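Local coordinates for protein eukaryotic translation initiation factor 4 gamma 2 (Homo sapiens, PDB 4IUL) that probably acts in translation initiation as an eIF4G-type scaffold protein whose MIF4G domain, built of HEAT repeats, interacts with the helicase eIF4A, at residues 202-207 with 244-249; 73-78 with 159-164; 187-192 with 232-237; 151-156 with 193-198. All blocks are in the same frame, centred on the assembly; numbering follows the deposited sequence.

In the fold
From the N terminus, contact 2 opens at 73-78 and closes at 159-164, bringing helix 74-87 against the end of helix 141-163. Before it closes, contact 4 has opened at 151-156 on that same helix; it closes at 193-198, so contacts 2 and 4 cross. Contact 3 opens in the loop 187-192 and closes at 232-237, crossing contact 4. Contact 1 opens at 202-207 and closes at 244-249, crossing contact 3. Contacts 2 and 1 are in series, yet touch where Ile202 packs on Gly160. Helix 141-163 is thus shared by contacts 2 and 4, and helix 193-210 by contacts 4 and 1, tying the HEAT-repeat helices together stepwise towards helix 237-251.

Contact 1: residues 202-207 with 244-249; sequences IMRTVG and QDTVEL
Arg204 NH1 is the best-held polar atom between the two segments, and one partner there grips it: Asp245 OD2, in a salt bridge of 3.1 Å. The pairing is single-pointed. The guanidinium and carboxylate planes lie only 20° apart, but OD2 comes in obliquely to the guanidinium. A bend at chi3 (77°) turns the arginine tip towards the second helix, while Asp245 meets it with CG anti to its own backbone N.

Leu249 supplies the apolar side of the grip. Its CD2 methyl sits over one face of the guanidinium, 3.6 Å from Arg204 NH1, and the two side chains cross at about a right angle. Deeper in the interface, Thr246 CG2 meets Met203 CG at 3.9 Å, again crosswise. The Thr246 rotamer serves both of its branches: OG1 bonds to Leu242 O within its own helix, and CG2 is turned to Met203. The bent end of Met203 leads away to Ile177, Met219 and Phe223.

The axes of segments 202-207 and 244-249 come no closer than 10.7 Å, 22° from parallel, a wide spacing in the HEAT-repeat array that side chains span. The chemistry is therefore divided: a buried apolar touch inside and an exposed ion pair outside, where solvent would probably weaken the electrostatic gain.

Contact 2: residues 73-78 with 159-164; sequences YSSLYA and IGELGK
In the HEAT-repeat array of the MIF4G domain, this contact is a helix-on-helix crossing: the first turn of helix 74-87 lies against the last turns of helix 141-163. The short axes approach to 8.8 Å at a signed crossing angle of -43°. Small residues allow this closeness, since Ser74, Ser75 and Ala78 are what the first helix offers to its partner.

Glu161 carries most of the interface. Its CG stands anti to the carbonyl carbon (chi1 -73°), and a bend at chi2 (-61°) turns the carboxylate towards Ser75. Three levels of the side chain consequently touch three residues. Glu161 CB meets Ala78 CB at 3.9 Å, Glu161 CG meets Ser74 CB at 3.8 Å, and Glu161 OE2 reaches Ser75 CA at 3.5 Å.

No hydrogen bond crosses between the segments. Ser74 OG is bonded to Pro71 O, ahead of its helix, while its CB faces the glutamate. Because the carboxylate lies beside the N-terminal turn of helix 74-87, it would probably be stabilised by the positive end of that helix.

On the buried flank, Leu162 also touches Leu116 of helix 107-127 and Leu167 beyond its own helix. Towards the first helix it extends one branch only, and Leu162 CD2 comes to rest 3.9 Å from Ala78 CA, against the backbone of the helix.

Contact 3: residues 187-192 with 232-237; sequences VQLKDM and SKELPA
Carbon-to-oxygen approaches, without any hydrogen bond between the segments, are the striking feature here, and two of them are notably short. Leu189 CD2 lies 3.1 Å from Ser232 OG, and Leu235 CD2 lies 3.1 Å from Leu189 O, so the loops are tightly pressed. A third is a backbone CA-H...O contact, in which Lys190 CA approaches Glu234 O at 3.5 Å with an angle of 146° at the hydrogen.

Leu189 is the central side chain. Its CG is anti to the backbone N (chi1 174°), which directs the forked end at the other loop, and the two branches part there. Leu189 CD2 goes to Ser232 and to Glu234 CG, the latter at 3.6 Å, whereas Leu189 CD1 meets Leu235 CD2 at 3.9 Å. Both Glu234 and Leu235 cross the leucine at about a right angle. An alanine here would remove CG and both methyls and would probably cost the side-chain contacts with Ser232, Glu234 and Leu235 CD2, leaving the approach of Leu235 CD2 to the backbone O.

Glu234 is bent at chi2, so it is the aliphatic part, CB and CG, that lies against Leu189. Ser232 OG, meanwhile, accepts a hydrogen bond from Glu234 N at 3.3 Å, which shapes the receiving loop.

Each loop leads directly into a helix, with Met192 and Pro236 at the N-cap positions of helices 193-210 and 237-251. The contact thus joins two inter-helix loops of the HEAT-repeat array, one of them built round an ST turn.

Contact 4: residues 151-156 with 193-198; sequences KMLGNI and GEDLEC
Leu153 has CG anti to its carbonyl carbon (chi1 -61°), and Cys198 has SG anti to its backbone N (chi1 -175°); these torsions aim each group towards the opposite helix. The setting is the HEAT-repeat array of the MIF4G domain, where segments 151-156 and 193-198 run almost parallel, 6° apart. With axes 11.0 Å from each other, the helices meet mainly through side chains.

Leu153 does most of the bridging, and its methyls enter between two acidic groups. Leu153 CD2 lies 3.6 Å from Asp195 OD1, while Leu153 CD1 lies 3.8 Å from Glu194 OE2. Glu194 starts from the crowded position between its backbone N and carbonyl carbon and then extends, crossing the leucine at about a right angle. These are van der Waals touches; no hydrogen bond links the segments. An alanine at Leu153 would lose both methyls and would probably leave the acidic side chains without their apolar neighbour on the facing helix.

Leu180 of helix 170-181 touches Leu153, Ile156 and Cys198, packing against both sides of the contact. One turn deeper than Leu153, Ile156 CG2 meets Cys198 SG at 4.0 Å.

Contact 1: residues 202-207 with 244-249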
loop_
_atom_site.group_PDB
_atom_site.type_symbol
_atom_site.label_atom_id
_atom_site.label_comp_id
_atom_site.label_asym_id
_atom_site.label_seq_id
_atom_site.Cartn_x
_atom_site.Cartn_y
_atom_site.Cartn_z
ATOM N N ILE A 202 1.822 3.106 -9.658
ATOM C CA ILE A 202 2.901 2.555 -8.839
ATOM C C ILE A 202 4.252 2.844 -9.473
ATOM O O ILE A 202 5.178 3.307 -8.809
ATOM C CB ILE A 202 2.756 1.016 -8.685
ATOM C CG1 ILE A 202 1.802 0.699 -7.536
ATOM C CG2 ILE A 202 4.119 0.371 -8.452
ATOM C CD1 ILE A 202 2.286 1.204 -6.188
ATOM N N MET A 203 4.355 2.569 -10.765
ATOM C CA MET A 203 5.590 2.785 -11.500
ATOM C C MET A 203 6.090 4.236 -11.411
ATOM O O MET A 203 7.293 4.466 -11.271
ATOM C CB MET A 203 5.392 2.368 -12.962
ATOM C CG MET A 203 6.605 1.724 -13.608
ATOM S SD MET A 203 7.107 0.143 -12.878
ATOM C CE MET A 203 8.530 0.628 -12.052
ATOM N N ARG A 204 5.184 5.214 -11.481
ATOM C CA ARG A 204 5.590 6.622 -11.394
ATOM C C ARG A 204 5.946 7.019 -9.966
ATOM O O ARG A 204 6.705 7.961 -9.752
ATOM C CB ARG A 204 4.484 7.562 -11.893
ATOM C CG ARG A 204 4.137 7.413 -13.366
ATOM C CD ARG A 204 3.172 8.505 -13.819
ATOM N NE ARG A 204 3.841 9.790 -14.017
ATOM C CZ ARG A 204 4.582 10.091 -15.081
ATOM N NH1 ARG A 204 4.750 9.200 -16.053
ATOM N NH2 ARG A 204 5.161 11.281 -15.174
ATOM N N THR A 205 5.395 6.287 -9.001
ATOM C CA THR A 205 5.615 6.548 -7.578
ATOM C C THR A 205 6.876 5.889 -7.012
ATOM O O THR A 205 7.660 6.526 -6.308
ATOM C CB THR A 205 4.413 6.049 -6.728
ATOM O OG1 THR A 205 3.194 6.650 -7.193
ATOM C CG2 THR A 205 4.615 6.407 -5.264
ATOM N N VAL A 206 7.066 4.613 -7.332
ATOM C CA VAL A 206 8.196 3.836 -6.824
ATOM C C VAL A 206 9.258 3.430 -7.858
ATOM O O VAL A 206 10.390 3.104 -7.497
ATOM C CB VAL A 206 7.651 2.569 -6.123
ATOM C CG1 VAL A 206 8.714 1.512 -6.006
ATOM C CG2 VAL A 206 7.143 2.940 -4.749
ATOM N N GLY A 207 8.889 3.460 -9.134
ATOM C CA GLY A 207 9.802 3.070 -10.197
ATOM C C GLY A 207 11.260 3.488 -10.083
ATOM O O GLY A 207 12.150 2.639 -10.153
ATOM N N GLN A 244 2.483 4.138 -22.728
ATOM C CA GLN A 244 3.497 4.770 -23.566
ATOM C C GLN A 244 4.228 5.885 -22.834
ATOM O O GLN A 244 5.436 6.053 -22.996
ATOM C CB GLN A 244 2.871 5.338 -24.841
ATOM C CG GLN A 244 2.268 4.297 -25.769
ATOM C CD GLN A 244 1.809 4.888 -27.095
ATOM O OE1 GLN A 244 1.245 4.187 -27.940
ATOM N NE2 GLN A 244 2.055 6.183 -27.285
ATOM N N ASP A 245 3.499 6.651 -22.030
ATOM C CA ASP A 245 4.116 7.748 -21.297
ATOM C C ASP A 245 5.034 7.241 -20.185
ATOM O O ASP A 245 6.054 7.859 -19.884
ATOM C CB ASP A 245 3.047 8.669 -20.700
ATOM C CG ASP A 245 3.645 9.901 -20.036
ATOM O OD1 ASP A 245 4.262 10.723 -20.754
ATOM O OD2 ASP A 245 3.507 10.045 -18.800
ATOM N N THR A 246 4.666 6.118 -19.573
ATOM C CA THR A 246 5.468 5.537 -18.501
ATOM C C THR A 246 6.756 4.949 -19.076
ATOM O O THR A 246 7.844 5.197 -18.567
ATOM C CB THR A 246 4.679 4.439 -17.757
ATOM O OG1 THR A 246 3.521 5.021 -17.147
ATOM C CG2 THR A 246 5.537 3.797 -16.678
ATOM N N VAL A 247 6.619 4.177 -20.147
ATOM C CA VAL A 247 7.756 3.563 -20.820
ATOM C C VAL A 247 8.781 4.607 -21.267
ATOM O O VAL A 247 9.982 4.440 -21.051
ATOM C CB VAL A 247 7.287 2.755 -22.044
ATOM C CG1 VAL A 247 8.437 2.522 -23.005
ATOM C CG2 VAL A 247 6.723 1.421 -21.582
ATOM N N GLU A 248 8.296 5.678 -21.888
ATOM C CA GLU A 248 9.144 6.761 -22.370
ATOM C C GLU A 248 9.918 7.427 -21.233
ATOM O O GLU A 248 11.043 7.885 -21.425
ATOM C CB GLU A 248 8.287 7.808 -23.083
ATOM C CG GLU A 248 9.064 8.971 -23.672
ATOM C CD GLU A 248 8.151 10.027 -24.281
ATOM O OE1 GLU A 248 7.413 9.701 -25.239
ATOM O OE2 GLU A 248 8.168 11.180 -23.797
ATOM N N LEU A 249 9.308 7.484 -20.054
ATOM C CA LEU A 249 9.944 8.097 -18.892
ATOM C C LEU A 249 11.137 7.259 -18.442
ATOM O O LEU A 249 12.170 7.792 -18.037
ATOM C CB LEU A 249 8.936 8.227 -17.745
ATOM C CG LEU A 249 9.428 8.870 -16.447
ATOM C CD1 LEU A 249 9.926 10.274 -16.729
ATOM C CD2 LEU A 249 8.303 8.901 -15.421
#

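Contact 2: residues 73-78 with 159-164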
loop_
_atom_site.group_PDB
_atom_site.type_symbol
_atom_site.label_atom_id
_atom_site.label_comp_id
_atom_site.label_asym_id
_atom_site.label_seq_id
_atom_site.Cartn_x
_atom_site.Cartn_y
_atom_site.Cartn_z
ATOM N N TYR A 73 -7.777 8.113 0.256
ATOM C CA TYR A 73 -6.939 8.828 1.204
ATOM C C TYR A 73 -5.643 8.110 1.579
ATOM O O TYR A 73 -5.050 8.423 2.610
ATOM C CB TYR A 73 -7.727 9.146 2.477
ATOM C CG TYR A 73 -8.684 10.308 2.346
ATOM C CD1 TYR A 73 -8.369 11.409 1.552
ATOM C CD2 TYR A 73 -9.884 10.331 3.055
ATOM C CE1 TYR A 73 -9.222 12.504 1.465
ATOM C CE2 TYR A 73 -10.746 11.425 2.978
ATOM C CZ TYR A 73 -10.405 12.506 2.180
ATOM O OH TYR A 73 -11.243 13.594 2.099
ATOM N N SER A 74 -5.202 7.162 0.749
ATOM C CA SER A 74 -3.961 6.423 1.013
ATOM C C SER A 74 -2.865 7.389 1.454
ATOM O O SER A 74 -2.213 7.211 2.493
ATOM C CB SER A 74 -3.482 5.691 -0.244
ATOM O OG SER A 74 -4.298 4.583 -0.553
ATOM N N SER A 75 -2.679 8.410 0.624
ATOM C CA SER A 75 -1.698 9.457 0.835
ATOM C C SER A 75 -1.774 10.015 2.263
ATOM O O SER A 75 -0.757 10.148 2.943
ATOM C CB SER A 75 -1.952 10.558 -0.195
ATOM O OG SER A 75 -1.073 11.643 -0.033
ATOM N N LEU A 76 -2.985 10.338 2.706
ATOM C CA LEU A 76 -3.201 10.877 4.042
ATOM C C LEU A 76 -2.799 9.897 5.133
ATOM O O LEU A 76 -2.110 10.269 6.086
ATOM C CB LEU A 76 -4.673 11.241 4.248
ATOM C CG LEU A 76 -5.056 12.719 4.282
ATOM C CD1 LEU A 76 -5.090 13.293 2.861
ATOM C CD2 LEU A 76 -6.418 12.855 4.952
ATOM N N TYR A 77 -3.245 8.647 5.007
ATOM C CA TYR A 77 -2.930 7.637 6.011
ATOM C C TYR A 77 -1.441 7.299 6.014
ATOM O O TYR A 77 -0.868 7.010 7.066
ATOM C CB TYR A 77 -3.774 6.375 5.785
ATOM C CG TYR A 77 -5.265 6.650 5.821
ATOM C CD1 TYR A 77 -5.841 7.332 6.894
ATOM C CD2 TYR A 77 -6.087 6.278 4.758
ATOM C CE1 TYR A 77 -7.204 7.648 6.899
ATOM C CE2 TYR A 77 -7.445 6.589 4.751
ATOM C CZ TYR A 77 -7.995 7.276 5.822
ATOM O OH TYR A 77 -9.327 7.619 5.797
ATOM N N ALA A 78 -0.817 7.355 4.841
ATOM C CA ALA A 78 0.611 7.067 4.733
ATOM C C ALA A 78 1.410 8.105 5.520
ATOM O O ALA A 78 2.421 7.782 6.142
ATOM C CB ALA A 78 1.047 7.066 3.266
ATOM N N ILE A 159 0.081 0.545 -0.448
ATOM C CA ILE A 159 1.446 0.039 -0.369
ATOM C C ILE A 159 2.364 0.994 -1.138
ATOM O O ILE A 159 3.434 1.374 -0.656
ATOM C CB ILE A 159 1.532 -1.394 -0.947
ATOM C CG1 ILE A 159 0.840 -2.370 0.019
ATOM C CG2 ILE A 159 2.988 -1.798 -1.162
ATOM C CD1 ILE A 159 0.599 -3.771 -0.560
ATOM N N GLY A 160 1.935 1.398 -2.330
ATOM C CA GLY A 160 2.733 2.325 -3.108
ATOM C C GLY A 160 3.034 3.590 -2.314
ATOM O O GLY A 160 4.188 4.032 -2.254
ATOM N N GLU A 161 2.011 4.165 -1.684
ATOM C CA GLU A 161 2.188 5.392 -0.906
ATOM C C GLU A 161 3.134 5.250 0.287
ATOM O O GLU A 161 3.805 6.210 0.667
ATOM C CB GLU A 161 0.832 5.924 -0.428
ATOM C CG GLU A 161 -0.013 6.551 -1.535
ATOM C CD GLU A 161 0.658 7.754 -2.188
ATOM O OE1 GLU A 161 0.984 7.675 -3.391
ATOM O OE2 GLU A 161 0.865 8.779 -1.502
ATOM N N LEU A 162 3.181 4.063 0.881
ATOM C CA LEU A 162 4.060 3.820 2.013
ATOM C C LEU A 162 5.498 3.665 1.513
ATOM O O LEU A 162 6.436 4.181 2.123
ATOM C CB LEU A 162 3.623 2.559 2.765
ATOM C CG LEU A 162 2.293 2.617 3.539
ATOM C CD1 LEU A 162 1.925 1.227 4.023
ATOM C CD2 LEU A 162 2.410 3.580 4.717
ATOM N N GLY A 163 5.663 2.950 0.404
ATOM C CA GLY A 163 6.991 2.760 -0.159
ATOM C C GLY A 163 7.659 4.097 -0.460
ATOM O O GLY A 163 8.858 4.277 -0.256
ATOM N N LYS A 164 6.864 5.043 -0.938
ATOM C CA LYS A 164 7.351 6.375 -1.263
ATOM C C LYS A 164 8.012 7.061 -0.058
ATOM O O LYS A 164 8.893 7.895 -0.226
ATOM C CB LYS A 164 6.177 7.208 -1.789
ATOM C CG LYS A 164 6.480 8.641 -2.175
ATOM C CD LYS A 164 5.268 9.231 -2.902
ATOM C CE LYS A 164 5.263 10.753 -2.887
ATOM N NZ LYS A 164 4.967 11.289 -1.517
#

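Contact 3: residues 187-192 with 232-237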
loop_
_atom_site.group_PDB
_atom_site.type_symbol
_atom_site.label_atom_id
_atom_site.label_comp_id
_atom_site.label_asym_id
_atom_site.label_seq_id
_atom_site.Cartn_x
_atom_site.Cartn_y
_atom_site.Cartn_z
ATOM N N VAL A 187 -9.618 -13.945 -16.912
ATOM C CA VAL A 187 -9.652 -12.546 -17.330
ATOM C C VAL A 187 -9.205 -12.377 -18.783
ATOM O O VAL A 187 -8.329 -13.097 -19.262
ATOM C CB VAL A 187 -8.745 -11.676 -16.422
ATOM C CG1 VAL A 187 -8.787 -10.224 -16.871
ATOM C CG2 VAL A 187 -9.198 -11.792 -14.978
ATOM N N GLN A 188 -9.819 -11.424 -19.480
ATOM C CA GLN A 188 -9.471 -11.143 -20.868
ATOM C C GLN A 188 -8.724 -9.819 -20.969
ATOM O O GLN A 188 -8.984 -8.895 -20.200
ATOM C CB GLN A 188 -10.728 -11.106 -21.740
ATOM C CG GLN A 188 -11.394 -12.461 -21.925
ATOM C CD GLN A 188 -12.557 -12.405 -22.896
ATOM O OE1 GLN A 188 -13.577 -11.769 -22.627
ATOM N NE2 GLN A 188 -12.408 -13.072 -24.034
ATOM N N LEU A 189 -7.797 -9.743 -21.922
ATOM C CA LEU A 189 -6.984 -8.548 -22.132
ATOM C C LEU A 189 -7.800 -7.257 -22.156
ATOM O O LEU A 189 -7.302 -6.190 -21.798
ATOM C CB LEU A 189 -6.183 -8.687 -23.434
ATOM C CG LEU A 189 -5.360 -7.494 -23.940
ATOM C CD1 LEU A 189 -4.440 -6.983 -22.847
ATOM C CD2 LEU A 189 -4.555 -7.916 -25.162
ATOM N N LYS A 190 -9.057 -7.360 -22.574
ATOM C CA LYS A 190 -9.935 -6.197 -22.644
ATOM C C LYS A 190 -10.423 -5.740 -21.265
ATOM O O LYS A 190 -10.945 -4.634 -21.122
ATOM C CB LYS A 190 -11.143 -6.511 -23.538
ATOM C CG LYS A 190 -11.986 -7.686 -23.055
ATOM C CD LYS A 190 -13.220 -7.896 -23.919
ATOM C CE LYS A 190 -14.101 -8.995 -23.349
ATOM N NZ LYS A 190 -15.382 -9.164 -24.094
ATOM N N ASP A 191 -10.244 -6.584 -20.252
ATOM C CA ASP A 191 -10.690 -6.248 -18.904
ATOM C C ASP A 191 -9.553 -6.019 -17.911
ATOM O O ASP A 191 -9.664 -6.385 -16.741
ATOM C CB ASP A 191 -11.606 -7.350 -18.370
ATOM C CG ASP A 191 -12.749 -7.661 -19.312
ATOM O OD1 ASP A 191 -13.450 -6.715 -19.731
ATOM O OD2 ASP A 191 -12.951 -8.852 -19.631
ATOM N N MET A 192 -8.467 -5.405 -18.375
ATOM C CA MET A 192 -7.323 -5.138 -17.509
ATOM C C MET A 192 -6.996 -3.654 -17.450
ATOM O O MET A 192 -5.897 -3.266 -17.061
ATOM C CB MET A 192 -6.097 -5.907 -18.000
ATOM C CG MET A 192 -6.311 -7.400 -18.110
ATOM S SD MET A 192 -4.760 -8.297 -18.234
ATOM C CE MET A 192 -4.076 -7.606 -19.742
ATOM N N SER A 232 -1.885 -2.767 -28.157
ATOM C CA SER A 232 -2.979 -3.727 -28.179
ATOM C C SER A 232 -4.281 -3.036 -28.564
ATOM O O SER A 232 -4.582 -1.940 -28.087
ATOM C CB SER A 232 -3.135 -4.381 -26.807
ATOM O OG SER A 232 -4.212 -5.300 -26.806
ATOM N N LYS A 233 -5.051 -3.681 -29.432
ATOM C CA LYS A 233 -6.320 -3.119 -29.876
ATOM C C LYS A 233 -7.439 -3.458 -28.893
ATOM O O LYS A 233 -8.572 -3.006 -29.044
ATOM C CB LYS A 233 -6.670 -3.649 -31.269
ATOM C CG LYS A 233 -6.784 -5.163 -31.351
ATOM C CD LYS A 233 -7.254 -5.604 -32.729
ATOM C CE LYS A 233 -7.522 -7.101 -32.776
ATOM N NZ LYS A 233 -8.144 -7.497 -34.070
ATOM N N GLU A 234 -7.108 -4.246 -27.875
ATOM C CA GLU A 234 -8.085 -4.650 -26.873
ATOM C C GLU A 234 -8.194 -3.639 -25.734
ATOM O O GLU A 234 -9.169 -3.646 -24.980
ATOM C CB GLU A 234 -7.703 -6.015 -26.299
ATOM C CG GLU A 234 -7.331 -7.059 -27.344
ATOM C CD GLU A 234 -8.419 -7.267 -28.377
ATOM O OE1 GLU A 234 -9.561 -7.594 -27.986
ATOM O OE2 GLU A 234 -8.131 -7.107 -29.582
ATOM N N LEU A 235 -7.195 -2.770 -25.613
ATOM C CA LEU A 235 -7.175 -1.771 -24.550
ATOM C C LEU A 235 -7.620 -0.390 -25.009
ATOM O O LEU A 235 -7.309 0.035 -26.120
ATOM C CB LEU A 235 -5.767 -1.659 -23.964
ATOM C CG LEU A 235 -5.116 -2.935 -23.427
ATOM C CD1 LEU A 235 -3.686 -2.633 -23.022
ATOM C CD2 LEU A 235 -5.911 -3.468 -22.245
ATOM N N PRO A 236 -8.354 0.333 -24.148
ATOM C CA PRO A 236 -8.842 1.679 -24.460
ATOM C C PRO A 236 -7.696 2.597 -24.882
ATOM O O PRO A 236 -6.527 2.263 -24.693
ATOM C CB PRO A 236 -9.482 2.117 -23.147
ATOM C CG PRO A 236 -10.038 0.841 -22.625
ATOM C CD PRO A 236 -8.905 -0.134 -22.863
ATOM N N ALA A 237 -8.032 3.751 -25.445
ATOM C CA ALA A 237 -7.018 4.699 -25.887
ATOM C C ALA A 237 -6.226 5.231 -24.700
ATOM O O ALA A 237 -4.998 5.203 -24.707
ATOM C CB ALA A 237 -7.669 5.854 -26.643
#

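Contact 4: residues 151-156 with 193-198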
loop_
_atom_site.group_PDB
_atom_site.type_symbol
_atom_site.label_atom_id
_atom_site.label_comp_id
_atom_site.label_asym_id
_atom_site.label_seq_id
_atom_site.Cartn_x
_atom_site.Cartn_y
_atom_site.Cartn_z
ATOM N N LYS A 151 -10.811 -4.318 -3.811
ATOM C CA LYS A 151 -10.102 -4.213 -2.539
ATOM C C LYS A 151 -8.601 -4.380 -2.761
ATOM O O LYS A 151 -7.795 -3.687 -2.143
ATOM C CB LYS A 151 -10.586 -5.282 -1.552
ATOM C CG LYS A 151 -11.987 -5.043 -0.985
ATOM C CD LYS A 151 -12.083 -3.683 -0.301
ATOM C CE LYS A 151 -13.447 -3.469 0.340
ATOM N NZ LYS A 151 -14.564 -3.569 -0.635
ATOM N N MET A 152 -8.241 -5.300 -3.650
ATOM C CA MET A 152 -6.847 -5.580 -3.968
ATOM C C MET A 152 -6.153 -4.346 -4.538
ATOM O O MET A 152 -4.996 -4.073 -4.212
ATOM C CB MET A 152 -6.760 -6.729 -4.976
ATOM C CG MET A 152 -5.346 -7.201 -5.286
ATOM S SD MET A 152 -4.567 -8.074 -3.897
ATOM C CE MET A 152 -3.682 -6.720 -3.086
ATOM N N LEU A 153 -6.851 -3.600 -5.389
ATOM C CA LEU A 153 -6.258 -2.401 -5.975
ATOM C C LEU A 153 -6.057 -1.335 -4.907
ATOM O O LEU A 153 -5.047 -0.629 -4.903
ATOM C CB LEU A 153 -7.131 -1.864 -7.113
ATOM C CG LEU A 153 -7.306 -2.865 -8.261
ATOM C CD1 LEU A 153 -8.038 -2.211 -9.438
ATOM C CD2 LEU A 153 -5.939 -3.354 -8.698
ATOM N N GLY A 154 -7.027 -1.216 -4.007
ATOM C CA GLY A 154 -6.907 -0.251 -2.935
ATOM C C GLY A 154 -5.714 -0.620 -2.067
ATOM O O GLY A 154 -4.977 0.255 -1.608
ATOM N N ASN A 155 -5.514 -1.920 -1.853
ATOM C CA ASN A 155 -4.397 -2.394 -1.038
ATOM C C ASN A 155 -3.071 -2.018 -1.691
ATOM O O ASN A 155 -2.159 -1.519 -1.025
ATOM C CB ASN A 155 -4.462 -3.917 -0.857
ATOM C CG ASN A 155 -3.613 -4.403 0.310
ATOM O OD1 ASN A 155 -2.960 -3.612 0.987
ATOM N ND2 ASN A 155 -3.621 -5.713 0.552
ATOM N N ILE A 156 -2.969 -2.253 -2.997
ATOM C CA ILE A 156 -1.749 -1.944 -3.733
ATOM C C ILE A 156 -1.419 -0.447 -3.737
ATOM O O ILE A 156 -0.254 -0.073 -3.608
ATOM C CB ILE A 156 -1.835 -2.468 -5.180
ATOM C CG1 ILE A 156 -1.860 -4.003 -5.153
ATOM C CG2 ILE A 156 -0.648 -1.968 -5.994
ATOM C CD1 ILE A 156 -2.060 -4.642 -6.496
ATOM N N GLY A 193 -7.960 -2.829 -17.832
ATOM C CA GLY A 193 -7.753 -1.394 -17.822
ATOM C C GLY A 193 -7.332 -0.819 -16.483
ATOM O O GLY A 193 -6.258 -0.229 -16.370
ATOM N N GLU A 194 -8.169 -0.982 -15.462
ATOM C CA GLU A 194 -7.845 -0.439 -14.149
ATOM C C GLU A 194 -6.665 -1.148 -13.486
ATOM O O GLU A 194 -6.033 -0.605 -12.583
ATOM C CB GLU A 194 -9.080 -0.462 -13.241
ATOM C CG GLU A 194 -9.733 -1.811 -13.083
ATOM C CD GLU A 194 -11.115 -1.698 -12.471
ATOM O OE1 GLU A 194 -11.997 -1.100 -13.126
ATOM O OE2 GLU A 194 -11.317 -2.196 -11.339
ATOM N N ASP A 195 -6.361 -2.357 -13.941
ATOM C CA ASP A 195 -5.225 -3.087 -13.398
ATOM C C ASP A 195 -3.947 -2.456 -13.956
ATOM O O ASP A 195 -2.989 -2.200 -13.220
ATOM C CB ASP A 195 -5.310 -4.563 -13.790
ATOM C CG ASP A 195 -5.807 -5.437 -12.652
ATOM O OD1 ASP A 195 -6.596 -4.944 -11.813
ATOM O OD2 ASP A 195 -5.414 -6.622 -12.599
ATOM N N LEU A 196 -3.952 -2.189 -15.259
ATOM C CA LEU A 196 -2.807 -1.578 -15.919
ATOM C C LEU A 196 -2.656 -0.112 -15.530
ATOM O O LEU A 196 -1.545 0.415 -15.502
ATOM C CB LEU A 196 -2.940 -1.713 -17.438
ATOM C CG LEU A 196 -2.601 -3.102 -17.984
ATOM C CD1 LEU A 196 -2.895 -3.180 -19.476
ATOM C CD2 LEU A 196 -1.135 -3.382 -17.721
ATOM N N GLU A 197 -3.770 0.547 -15.223
ATOM C CA GLU A 197 -3.724 1.951 -14.837
ATOM C C GLU A 197 -3.069 2.082 -13.460
ATOM O O GLU A 197 -2.350 3.044 -13.193
ATOM C CB GLU A 197 -5.136 2.547 -14.797
ATOM C CG GLU A 197 -5.161 4.069 -14.772
ATOM C CD GLU A 197 -6.552 4.635 -14.525
ATOM O OE1 GLU A 197 -7.536 4.052 -15.032
ATOM O OE2 GLU A 197 -6.659 5.672 -13.832
ATOM N N CYS A 198 -3.335 1.112 -12.589
ATOM C CA CYS A 198 -2.765 1.098 -11.246
ATOM C C CYS A 198 -1.250 0.907 -11.371
ATOM O O CYS A 198 -0.474 1.594 -10.711
ATOM C CB CYS A 198 -3.381 -0.047 -10.438
ATOM S SG CYS A 198 -2.908 -0.156 -8.689
#